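Local coordinates for protein dipeptide Epimerase (Enterococcus faecalis, PDB 3KUM) that belongs to the mandelate racemase/muconate lactonizing enzyme family of the enolase superfamily and holds a magnesium ion in a barrel-type active site, at residues 19-24 and 189-194; 130-135 and 316-321; 213-218 and 238-243. All blocks are in the same frame, centred on the assembly; numbering follows the deposited sequence.

Contact 1 (19-24 and 189-194); sequences FTIALG and DANQAW. With MG (magnesium ion), chain K; TYR (tyrosine), chain J; ARG (arginine), chain I.
Leu23 and Ala22 of the type I turn 21-24 pack against Asn191. Leu23 crosses the asparagine at about a right angle, with Leu23 CD1 3.8 Å from Asn191 ND2. Where the backbones come nearest, Ala22 offers just a methyl, its CB 3.8 Å from Asn191 CB. Ile21 flanks the amide and, with CG1 turned between its backbone N and carbonyl carbon (chi1 69°), brings its CD1 to 3.5 Å from CD1 of the bound tyrosine. The Phe19 ring has CD1 of that tyrosine at its own edge, in plane, and takes CD of the bound arginine over one face.

The polar contacts centre on the Asn191 amide. One water accepts from Ala22 N at 3.0 Å and lies 2.8 Å from Asn191 OD1, which also accepts from Lys161. Asn191 ND2 donates to tyrosine OXT (3.1 Å, 162°) and to Glu241. With both ends engaged, the amide is fixed in rotation.

Asp189 OD2 binds the magnesium ion at 2.3 Å, while its OD1 accepts from Asn191 N in an Asx turn. A loop of the N-terminal domain thus lies against the bound tyrosine beside the metal site at the end of barrel strand 185-189, as in other enolase superfamily members.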
loop_
_atom_site.group_PDB
_atom_site.type_symbol
_atom_site.label_atom_id
_atom_site.label_comp_id
_atom_site.label_asym_id
_atom_site.label_seq_id
_atom_site.Cartn_x
_atom_site.Cartn_y
_atom_site.Cartn_z
ATOM N N PHE A 19 28.396 -20.063 -1.430
ATOM C CA PHE A 19 28.107 -18.793 -2.086
ATOM C C PHE A 19 28.919 -17.661 -1.465
ATOM O O PHE A 19 28.977 -17.525 -0.241
ATOM C CB PHE A 19 26.605 -18.503 -1.980
ATOM C CG PHE A 19 26.168 -17.250 -2.687
ATOM C CD1 PHE A 19 26.368 -17.099 -4.057
ATOM C CD2 PHE A 19 25.532 -16.230 -1.984
ATOM C CE1 PHE A 19 25.940 -15.947 -4.719
ATOM C CE2 PHE A 19 25.099 -15.074 -2.634
ATOM C CZ PHE A 19 25.302 -14.932 -4.006
ATOM N N THR A 20 29.540 -16.844 -2.313
ATOM C CA THR A 20 30.363 -15.739 -1.838
ATOM C C THR A 20 30.021 -14.372 -2.440
ATOM O O THR A 20 29.824 -14.240 -3.650
ATOM C CB THR A 20 31.864 -16.022 -2.114
ATOM O OG1 THR A 20 32.256 -17.225 -1.443
ATOM C CG2 THR A 20 32.730 -14.864 -1.627
ATOM N N ILE A 21 29.958 -13.361 -1.577
ATOM C CA ILE A 21 29.686 -11.988 -1.989
ATOM C C ILE A 21 30.660 -11.093 -1.227
ATOM O O ILE A 21 31.408 -11.572 -0.374
ATOM C CB ILE A 21 28.227 -11.553 -1.674
ATOM C CG1 ILE A 21 28.013 -11.434 -0.162
ATOM C CG2 ILE A 21 27.248 -12.558 -2.270
ATOM C CD1 ILE A 21 26.669 -10.811 0.210
ATOM N N ALA A 22 30.648 -9.801 -1.528
ATOM C CA ALA A 22 31.558 -8.866 -0.880
ATOM C C ALA A 22 31.472 -8.868 0.648
ATOM O O ALA A 22 32.468 -8.605 1.326
ATOM C CB ALA A 22 31.308 -7.462 -1.407
ATOM N N LEU A 23 30.292 -9.177 1.184
ATOM C CA LEU A 23 30.074 -9.168 2.630
ATOM C C LEU A 23 30.473 -10.430 3.387
ATOM O O LEU A 23 30.662 -10.386 4.605
ATOM C CB LEU A 23 28.604 -8.840 2.924
ATOM C CG LEU A 23 28.120 -7.507 2.345
ATOM C CD1 LEU A 23 26.620 -7.365 2.552
ATOM C CD2 LEU A 23 28.866 -6.359 3.001
ATOM N N GLY A 24 30.596 -11.550 2.681
ATOM C CA GLY A 24 30.972 -12.788 3.341
ATOM C C GLY A 24 30.597 -14.023 2.548
ATOM O O GLY A 24 30.243 -13.935 1.370
ATOM N N ASP A 189 26.081 -6.492 -8.751
ATOM C CA ASP A 189 25.835 -6.232 -7.339
ATOM C C ASP A 189 27.192 -6.168 -6.637
ATOM O O ASP A 189 27.890 -7.174 -6.548
ATOM C CB ASP A 189 25.004 -7.368 -6.740
ATOM C CG ASP A 189 24.436 -7.021 -5.378
ATOM O OD1 ASP A 189 25.001 -6.134 -4.705
ATOM O OD2 ASP A 189 23.428 -7.645 -4.981
ATOM N N ALA A 190 27.561 -4.992 -6.136
ATOM C CA ALA A 190 28.846 -4.823 -5.463
ATOM C C ALA A 190 28.761 -4.835 -3.936
ATOM O O ALA A 190 29.744 -4.552 -3.249
ATOM C CB ALA A 190 29.501 -3.524 -5.928
ATOM N N ASN A 191 27.591 -5.168 -3.409
ATOM C CA ASN A 191 27.383 -5.192 -1.968
ATOM C C ASN A 191 28.209 -4.187 -1.165
ATOM O O ASN A 191 29.009 -4.567 -0.311
ATOM C CB ASN A 191 27.604 -6.601 -1.417
ATOM C CG ASN A 191 26.444 -7.531 -1.733
ATOM O OD1 ASN A 191 26.532 -8.379 -2.623
ATOM N ND2 ASN A 191 25.335 -7.361 -1.009
ATOM N N GLN A 192 28.005 -2.906 -1.461
ATOM C CA GLN A 192 28.667 -1.798 -0.767
ATOM C C GLN A 192 30.190 -1.739 -0.871
ATOM O O GLN A 192 30.827 -0.979 -0.141
ATOM C CB GLN A 192 28.296 -1.835 0.717
ATOM C CG GLN A 192 26.856 -2.207 0.993
ATOM C CD GLN A 192 26.588 -2.393 2.468
ATOM O OE1 GLN A 192 26.792 -1.476 3.271
ATOM N NE2 GLN A 192 26.137 -3.581 2.837
ATOM N N ALA A 193 30.774 -2.504 -1.783
ATOM C CA ALA A 193 32.234 -2.553 -1.902
ATOM C C ALA A 193 33.012 -1.317 -2.372
ATOM O O ALA A 193 34.212 -1.221 -2.097
ATOM C CB ALA A 193 32.624 -3.755 -2.761
ATOM N N TRP A 194 32.365 -0.367 -3.050
ATOM C CA TRP A 194 33.095 0.797 -3.562
ATOM C C TRP A 194 32.844 2.150 -2.913
ATOM O O TRP A 194 31.786 2.394 -2.322
ATOM C CB TRP A 194 32.845 0.963 -5.066
ATOM C CG TRP A 194 33.010 -0.286 -5.881
ATOM C CD1 TRP A 194 33.970 -1.244 -5.736
ATOM C CD2 TRP A 194 32.201 -0.691 -6.989
ATOM N NE1 TRP A 194 33.808 -2.227 -6.688
ATOM C CE2 TRP A 194 32.729 -1.910 -7.470
ATOM C CE3 TRP A 194 31.077 -0.139 -7.626
ATOM C CZ2 TRP A 194 32.175 -2.589 -8.557
ATOM C CZ3 TRP A 194 30.527 -0.814 -8.706
ATOM C CH2 TRP A 194 31.078 -2.029 -9.161
HETATM MG MG MG K . 22.040 -6.779 -3.403
HETATM N N TYR J . 21.031 -11.880 -1.853
HETATM C CA TYR J . 21.720 -10.736 -1.267
HETATM C C TYR J . 21.777 -9.524 -2.195
HETATM O O TYR J . 20.971 -9.459 -3.152
HETATM C CB TYR J . 23.136 -11.138 -0.864
HETATM C CG TYR J . 23.185 -12.189 0.217
HETATM C CD1 TYR J . 24.150 -13.191 0.185
HETATM C CD2 TYR J . 22.273 -12.181 1.278
HETATM C CE1 TYR J . 24.215 -14.160 1.174
HETATM C CE2 TYR J . 22.324 -13.154 2.278
HETATM C CZ TYR J . 23.301 -14.143 2.215
HETATM O OH TYR J . 23.368 -15.134 3.165
HETATM O OXT TYR J . 22.625 -8.642 -1.927
HETATM N N ARG I . 20.445 -13.538 -5.028
HETATM C CA ARG I . 20.556 -13.558 -3.534
HETATM C C ARG I . 21.352 -12.351 -3.054
HETATM O O ARG I . 22.242 -11.861 -3.757
HETATM C CB ARG I . 21.269 -14.830 -3.072
HETATM C CG ARG I . 20.798 -16.087 -3.748
HETATM C CD ARG I . 21.857 -17.155 -3.625
HETATM N NE ARG I . 21.682 -18.212 -4.611
HETATM C CZ ARG I . 22.624 -19.093 -4.929
HETATM N NH1 ARG I . 23.810 -19.039 -4.336
HETATM N NH2 ARG I . 22.381 -20.029 -5.836
HETATM O O HOH W 1 29.067 -8.747 -3.846
HETATM O O HOH W 2 23.315 -5.287 -2.753
#

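Contact 2 (130-135 and 316-321); sequences ITDITL and RADLDA. With ARG (arginine), chain I.
Thr134 and Asp320 meet across the contact and, with Asp318, receive the backbone N of the bound arginine. N of the bound arginine donates to Asp318 OD2 at 2.8 Å and to Asp320 OD1 at 3.2 Å; its bond to Thr134 OG1 is weak. Short acidic side chains suit the place, since they bring carboxylate oxygens to an amino group that is probably cationic.

Next come the bonds that set these groups. Asp320 OD2 is gripped twice by one residue: Thr134 N donates from the anti side at 2.8 Å and Thr134 OG1 from the syn side at 2.9 Å, both from the same face of the carboxylate. Two donors on one oxygen help to hold the group's rotation, with OD1 directed to the arginine N. CG of Asp320 lies between its backbone N and carbonyl carbon (chi1 59°), which brings the carboxylate back to Thr134. Asp318 OD1 lies 2.7 Å from Asp132 OD1, the two carboxylate planes 60° apart; Arg187 forms a salt bridge with Asp132 and Lys159 one with Asp318.

Farther back, one backbone bond and a threonine hydroxyl join the segments. Asp132 N donates to Ala317 O at 3.1 Å. Thr131 OG1 accepts from Leu319 N at 2.9 Å and gives its own proton to Asp132 O, a double role that a hydroxyl can fill. The small Ala317 packs its methyl against Ile130 O.

Strands 128-135 and 314-317 are the first and eighth of the barrel, and their meeting closes the (beta/alpha)7-beta barrel characteristic of the enolase superfamily.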
loop_
_atom_site.group_PDB
_atom_site.type_symbol
_atom_site.label_atom_id
_atom_site.label_comp_id
_atom_site.label_asym_id
_atom_site.label_seq_id
_atom_site.Cartn_x
_atom_site.Cartn_y
_atom_site.Cartn_z
ATOM N N ILE A 130 9.428 -14.218 -13.826
ATOM C CA ILE A 130 10.679 -14.651 -14.417
ATOM C C ILE A 130 11.810 -14.156 -13.538
ATOM O O ILE A 130 11.908 -12.967 -13.253
ATOM C CB ILE A 130 10.845 -14.087 -15.838
ATOM C CG1 ILE A 130 9.705 -14.595 -16.719
ATOM C CG2 ILE A 130 12.199 -14.509 -16.411
ATOM C CD1 ILE A 130 9.678 -13.990 -18.100
ATOM N N THR A 131 12.663 -15.071 -13.096
ATOM C CA THR A 131 13.763 -14.677 -12.246
ATOM C C THR A 131 15.119 -14.842 -12.900
ATOM O O THR A 131 15.305 -15.685 -13.777
ATOM C CB THR A 131 13.793 -15.491 -10.933
ATOM O OG1 THR A 131 14.944 -15.109 -10.168
ATOM C CG2 THR A 131 13.872 -16.984 -11.222
ATOM N N ASP A 132 16.064 -14.019 -12.466
ATOM C CA ASP A 132 17.427 -14.124 -12.953
ATOM C C ASP A 132 18.024 -15.231 -12.090
ATOM O O ASP A 132 17.303 -15.939 -11.388
ATOM C CB ASP A 132 18.205 -12.815 -12.718
ATOM C CG ASP A 132 18.306 -12.429 -11.232
ATOM O OD1 ASP A 132 18.285 -13.330 -10.366
ATOM O OD2 ASP A 132 18.432 -11.218 -10.931
ATOM N N ILE A 133 19.335 -15.397 -12.167
ATOM C CA ILE A 133 20.030 -16.368 -11.339
ATOM C C ILE A 133 21.337 -15.663 -11.044
ATOM O O ILE A 133 21.928 -15.039 -11.930
ATOM C CB ILE A 133 20.266 -17.720 -12.058
ATOM C CG1 ILE A 133 20.829 -18.732 -11.051
ATOM C CG2 ILE A 133 21.227 -17.547 -13.230
ATOM C CD1 ILE A 133 20.784 -20.179 -11.515
ATOM N N THR A 134 21.768 -15.729 -9.791
ATOM C CA THR A 134 22.988 -15.058 -9.374
ATOM C C THR A 134 24.239 -15.915 -9.555
ATOM O O THR A 134 24.168 -17.147 -9.600
ATOM C CB THR A 134 22.887 -14.617 -7.885
ATOM O OG1 THR A 134 21.689 -13.855 -7.690
ATOM C CG2 THR A 134 24.073 -13.752 -7.495
ATOM N N LEU A 135 25.376 -15.238 -9.692
ATOM C CA LEU A 135 26.673 -15.887 -9.828
ATOM C C LEU A 135 27.543 -15.271 -8.741
ATOM O O LEU A 135 27.806 -14.068 -8.748
ATOM C CB LEU A 135 27.282 -15.620 -11.213
ATOM C CG LEU A 135 26.574 -16.225 -12.429
ATOM C CD1 LEU A 135 27.319 -15.842 -13.694
ATOM C CD2 LEU A 135 26.508 -17.735 -12.299
ATOM N N ARG A 316 11.220 -6.654 -11.736
ATOM C CA ARG A 316 12.380 -7.534 -11.832
ATOM C C ARG A 316 12.355 -8.502 -10.658
ATOM O O ARG A 316 11.855 -8.169 -9.586
ATOM C CB ARG A 316 13.681 -6.724 -11.787
ATOM C CG ARG A 316 13.907 -5.783 -12.960
ATOM C CD ARG A 316 15.221 -5.034 -12.772
ATOM N NE ARG A 316 15.595 -4.208 -13.919
ATOM C CZ ARG A 316 15.280 -2.926 -14.072
ATOM N NH1 ARG A 316 14.568 -2.289 -13.150
ATOM N NH2 ARG A 316 15.702 -2.267 -15.149
ATOM N N ALA A 317 12.905 -9.695 -10.857
ATOM C CA ALA A 317 12.930 -10.694 -9.796
ATOM C C ALA A 317 14.260 -11.426 -9.679
ATOM O O ALA A 317 14.849 -11.844 -10.681
ATOM C CB ALA A 317 11.811 -11.698 -10.004
ATOM N N ASP A 318 14.717 -11.570 -8.438
ATOM C CA ASP A 318 15.958 -12.269 -8.113
ATOM C C ASP A 318 15.582 -13.270 -7.020
ATOM O O ASP A 318 15.936 -13.105 -5.853
ATOM C CB ASP A 318 17.009 -11.271 -7.604
ATOM C CG ASP A 318 18.295 -11.951 -7.157
ATOM O OD1 ASP A 318 18.654 -12.989 -7.748
ATOM O OD2 ASP A 318 18.953 -11.437 -6.226
ATOM N N LEU A 319 14.842 -14.299 -7.421
ATOM C CA LEU A 319 14.364 -15.338 -6.514
ATOM C C LEU A 319 14.983 -16.676 -6.902
ATOM O O LEU A 319 14.309 -17.557 -7.438
ATOM C CB LEU A 319 12.833 -15.416 -6.591
ATOM C CG LEU A 319 12.115 -14.091 -6.313
ATOM C CD1 LEU A 319 10.608 -14.258 -6.466
ATOM C CD2 LEU A 319 12.468 -13.618 -4.914
ATOM N N ASP A 320 16.268 -16.820 -6.598
ATOM C CA ASP A 320 17.036 -18.013 -6.946
ATOM C C ASP A 320 17.554 -18.814 -5.750
ATOM O O ASP A 320 18.434 -19.663 -5.906
ATOM C CB ASP A 320 18.226 -17.591 -7.802
ATOM C CG ASP A 320 19.130 -16.610 -7.084
ATOM O OD1 ASP A 320 18.680 -15.999 -6.088
ATOM O OD2 ASP A 320 20.285 -16.434 -7.523
ATOM N N ALA A 321 17.018 -18.549 -4.564
ATOM C CA ALA A 321 17.465 -19.259 -3.371
ATOM C C ALA A 321 17.235 -20.775 -3.443
ATOM O O ALA A 321 18.092 -21.558 -3.026
ATOM C CB ALA A 321 16.780 -18.677 -2.132
HETATM N N ARG I . 20.445 -13.538 -5.028
HETATM C CA ARG I . 20.556 -13.558 -3.534
HETATM C C ARG I . 21.352 -12.351 -3.054
HETATM O O ARG I . 22.242 -11.861 -3.757
HETATM C CB ARG I . 21.269 -14.830 -3.072
HETATM C CG ARG I . 20.798 -16.087 -3.748
HETATM C CD ARG I . 21.857 -17.155 -3.625
HETATM N NE ARG I . 21.682 -18.212 -4.611
HETATM C CZ ARG I . 22.624 -19.093 -4.929
HETATM N NH1 ARG I . 23.810 -19.039 -4.336
HETATM N NH2 ARG I . 22.381 -20.029 -5.836
#

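Contact 3 (213-218 and 238-243); sequences LVEQPV and MADESC. With MG (magnesium ion), chain K; TYR (tyrosine), chain J.
Gln216 reaches across to the turn 240-243 and binds it with both ends of its amide. Its CG is anti to the backbone N (chi1 -160°) and the chain bends at chi2 (69°), which brings the amide against the turn. Gln216 OE1 accepts from Asp240 N at 2.7 Å in the carbonyl plane, and from Ser242 N at 3.2 Å from above that plane. Gln216 NE2 donates to Ser242 OG at 2.6 Å and also to Val218 O; an amide suits the place because it presents an acceptor and a donor side by side.

Glu215 instead runs extended beside Met238, the two chains pointing the same way, with Glu215 CD 4.0 Å from Met238 SD. Its length carries Glu215 OE2 to the magnesium ion (2.1 Å), while OE1 pairs with Lys159. Asp240 needs less reach: Asp240 OD2 binds the ion at 2.4 Å, and OD1 forms salt bridges with Lys264 and Lys267. Glu241 bends at chi2, and Glu241 OE1 accepts from the metal-bound water, 2.6 Å from the water oxygen; OE2 accepts from Asn191 and from Gln192 NE2. The flexible thioether of Met238 turns at its end to meet Leu213.

At the backbone, Met238 N donates to Val214 O (2.9 Å) as parallel strands 213-215 and 236-239 pair. Helix 223-232 connects them in a beta-alpha-beta unit, with strands 185-189 and 260-263 alongside and helix 246-255 against Ala239.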
loop_
_atom_site.group_PDB
_atom_site.type_symbol
_atom_site.label_atom_id
_atom_site.label_comp_id
_atom_site.label_asym_id
_atom_site.label_seq_id
_atom_site.Cartn_x
_atom_site.Cartn_y
_atom_site.Cartn_z
ATOM N N LEU A 213 22.022 -2.668 -14.808
ATOM C CA LEU A 213 22.017 -1.819 -13.621
ATOM C C LEU A 213 23.055 -2.293 -12.615
ATOM O O LEU A 213 23.516 -3.425 -12.686
ATOM C CB LEU A 213 20.624 -1.847 -12.971
ATOM C CG LEU A 213 20.068 -3.227 -12.590
ATOM C CD1 LEU A 213 20.753 -3.752 -11.336
ATOM C CD2 LEU A 213 18.568 -3.123 -12.352
ATOM N N VAL A 214 23.408 -1.413 -11.683
ATOM C CA VAL A 214 24.371 -1.727 -10.632
ATOM C C VAL A 214 23.693 -1.567 -9.261
ATOM O O VAL A 214 23.188 -0.499 -8.926
ATOM C CB VAL A 214 25.602 -0.800 -10.713
ATOM C CG1 VAL A 214 26.574 -1.108 -9.577
ATOM C CG2 VAL A 214 26.293 -0.986 -12.061
ATOM N N GLU A 215 23.701 -2.648 -8.487
ATOM C CA GLU A 215 23.091 -2.720 -7.161
ATOM C C GLU A 215 24.031 -2.341 -6.009
ATOM O O GLU A 215 25.157 -2.843 -5.914
ATOM C CB GLU A 215 22.566 -4.147 -6.950
ATOM C CG GLU A 215 21.674 -4.354 -5.731
ATOM C CD GLU A 215 21.010 -5.727 -5.725
ATOM O OE1 GLU A 215 20.983 -6.387 -6.789
ATOM O OE2 GLU A 215 20.500 -6.143 -4.659
ATOM N N GLN A 216 23.553 -1.447 -5.146
ATOM C CA GLN A 216 24.277 -0.981 -3.960
ATOM C C GLN A 216 25.798 -0.887 -4.120
ATOM O O GLN A 216 26.546 -1.688 -3.549
ATOM C CB GLN A 216 23.955 -1.894 -2.767
ATOM C CG GLN A 216 24.246 -1.274 -1.404
ATOM C CD GLN A 216 23.301 -0.139 -1.061
ATOM O OE1 GLN A 216 22.092 -0.251 -1.260
ATOM N NE2 GLN A 216 23.843 0.958 -0.528
ATOM N N PRO A 217 26.277 0.115 -4.874
ATOM C CA PRO A 217 27.715 0.300 -5.098
ATOM C C PRO A 217 28.522 0.794 -3.888
ATOM O O PRO A 217 29.719 0.516 -3.783
ATOM C CB PRO A 217 27.747 1.295 -6.253
ATOM C CG PRO A 217 26.516 2.134 -5.990
ATOM C CD PRO A 217 25.494 1.073 -5.674
ATOM N N VAL A 218 27.873 1.522 -2.983
ATOM C CA VAL A 218 28.555 2.056 -1.810
ATOM C C VAL A 218 27.923 1.595 -0.493
ATOM O O VAL A 218 26.892 0.914 -0.487
ATOM C CB VAL A 218 28.560 3.604 -1.836
ATOM C CG1 VAL A 218 29.201 4.108 -3.138
ATOM C CG2 VAL A 218 27.134 4.133 -1.711
ATOM N N MET A 238 20.605 0.735 -8.317
ATOM C CA MET A 238 19.609 0.138 -7.426
ATOM C C MET A 238 20.098 0.091 -5.985
ATOM O O MET A 238 21.257 -0.251 -5.723
ATOM C CB MET A 238 19.291 -1.286 -7.880
ATOM C CG MET A 238 18.334 -2.050 -6.960
ATOM S SD MET A 238 18.044 -3.756 -7.497
ATOM C CE MET A 238 16.873 -3.502 -8.779
ATOM N N ALA A 239 19.213 0.440 -5.055
ATOM C CA ALA A 239 19.544 0.407 -3.638
ATOM C C ALA A 239 19.036 -0.902 -3.035
ATOM O O ALA A 239 17.919 -1.344 -3.325
ATOM C CB ALA A 239 18.911 1.597 -2.919
ATOM N N ASP A 240 19.866 -1.542 -2.218
ATOM C CA ASP A 240 19.456 -2.780 -1.567
ATOM C C ASP A 240 19.580 -2.609 -0.054
ATOM O O ASP A 240 18.590 -2.313 0.622
ATOM C CB ASP A 240 20.301 -3.959 -2.056
ATOM C CG ASP A 240 19.889 -5.286 -1.417
ATOM O OD1 ASP A 240 18.768 -5.375 -0.866
ATOM O OD2 ASP A 240 20.687 -6.246 -1.476
ATOM N N GLU A 241 20.795 -2.765 0.471
ATOM C CA GLU A 241 21.028 -2.628 1.900
ATOM C C GLU A 241 20.696 -1.237 2.445
ATOM O O GLU A 241 20.506 -1.078 3.648
ATOM C CB GLU A 241 22.477 -2.997 2.243
ATOM C CG GLU A 241 22.851 -4.440 1.892
ATOM C CD GLU A 241 23.657 -4.550 0.603
ATOM O OE1 GLU A 241 23.178 -4.070 -0.448
ATOM O OE2 GLU A 241 24.776 -5.123 0.645
ATOM N N SER A 242 20.642 -0.231 1.575
ATOM C CA SER A 242 20.296 1.123 2.006
ATOM C C SER A 242 18.776 1.218 2.213
ATOM O O SER A 242 18.278 2.224 2.711
ATOM C CB SER A 242 20.713 2.168 0.956
ATOM O OG SER A 242 22.116 2.347 0.901
ATOM N N CYS A 243 18.045 0.178 1.822
ATOM C CA CYS A 243 16.588 0.190 1.976
ATOM C C CYS A 243 16.017 -1.095 2.573
ATOM O O CYS A 243 15.890 -2.113 1.890
ATOM C CB CYS A 243 15.919 0.473 0.627
ATOM S SG CYS A 243 14.138 0.840 0.736
HETATM MG MG MG K . 22.040 -6.779 -3.403
HETATM N N TYR J . 21.031 -11.880 -1.853
HETATM C CA TYR J . 21.720 -10.736 -1.267
HETATM C C TYR J . 21.777 -9.524 -2.195
HETATM O O TYR J . 20.971 -9.459 -3.152
HETATM C CB TYR J . 23.136 -11.138 -0.864
HETATM C CG TYR J . 23.185 -12.189 0.217
HETATM C CD1 TYR J . 24.150 -13.191 0.185
HETATM C CD2 TYR J . 22.273 -12.181 1.278
HETATM C CE1 TYR J . 24.215 -14.160 1.174
HETATM C CE2 TYR J . 22.324 -13.154 2.278
HETATM C CZ TYR J . 23.301 -14.143 2.215
HETATM O OH TYR J . 23.368 -15.134 3.165
HETATM O OXT TYR J . 22.625 -8.642 -1.927
HETATM O O HOH W 2 23.315 -5.287 -2.753
#

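Overall arrangement
Contacts 2 and 3 are buried within the barrel sheet, whereas contact 1 is partly buried and brings a loop of the N-terminal domain to the loop after strand 185-189. Contact 3 pairs neighbouring parallel strands; contact 2 joins the first and last barrel strands, far apart in sequence. Their chemistry follows place: contacts 1 and 3 share the magnesium ion, the bound tyrosine and one water, with a probable hydrogen bond from Gln192 N to Gln216 O, while contact 2 is rich in carboxylates around the amino group of the bound arginine. Contact 1 also touches that arginine and packs Phe19 on Thr134; through these shared ligands all three line one site.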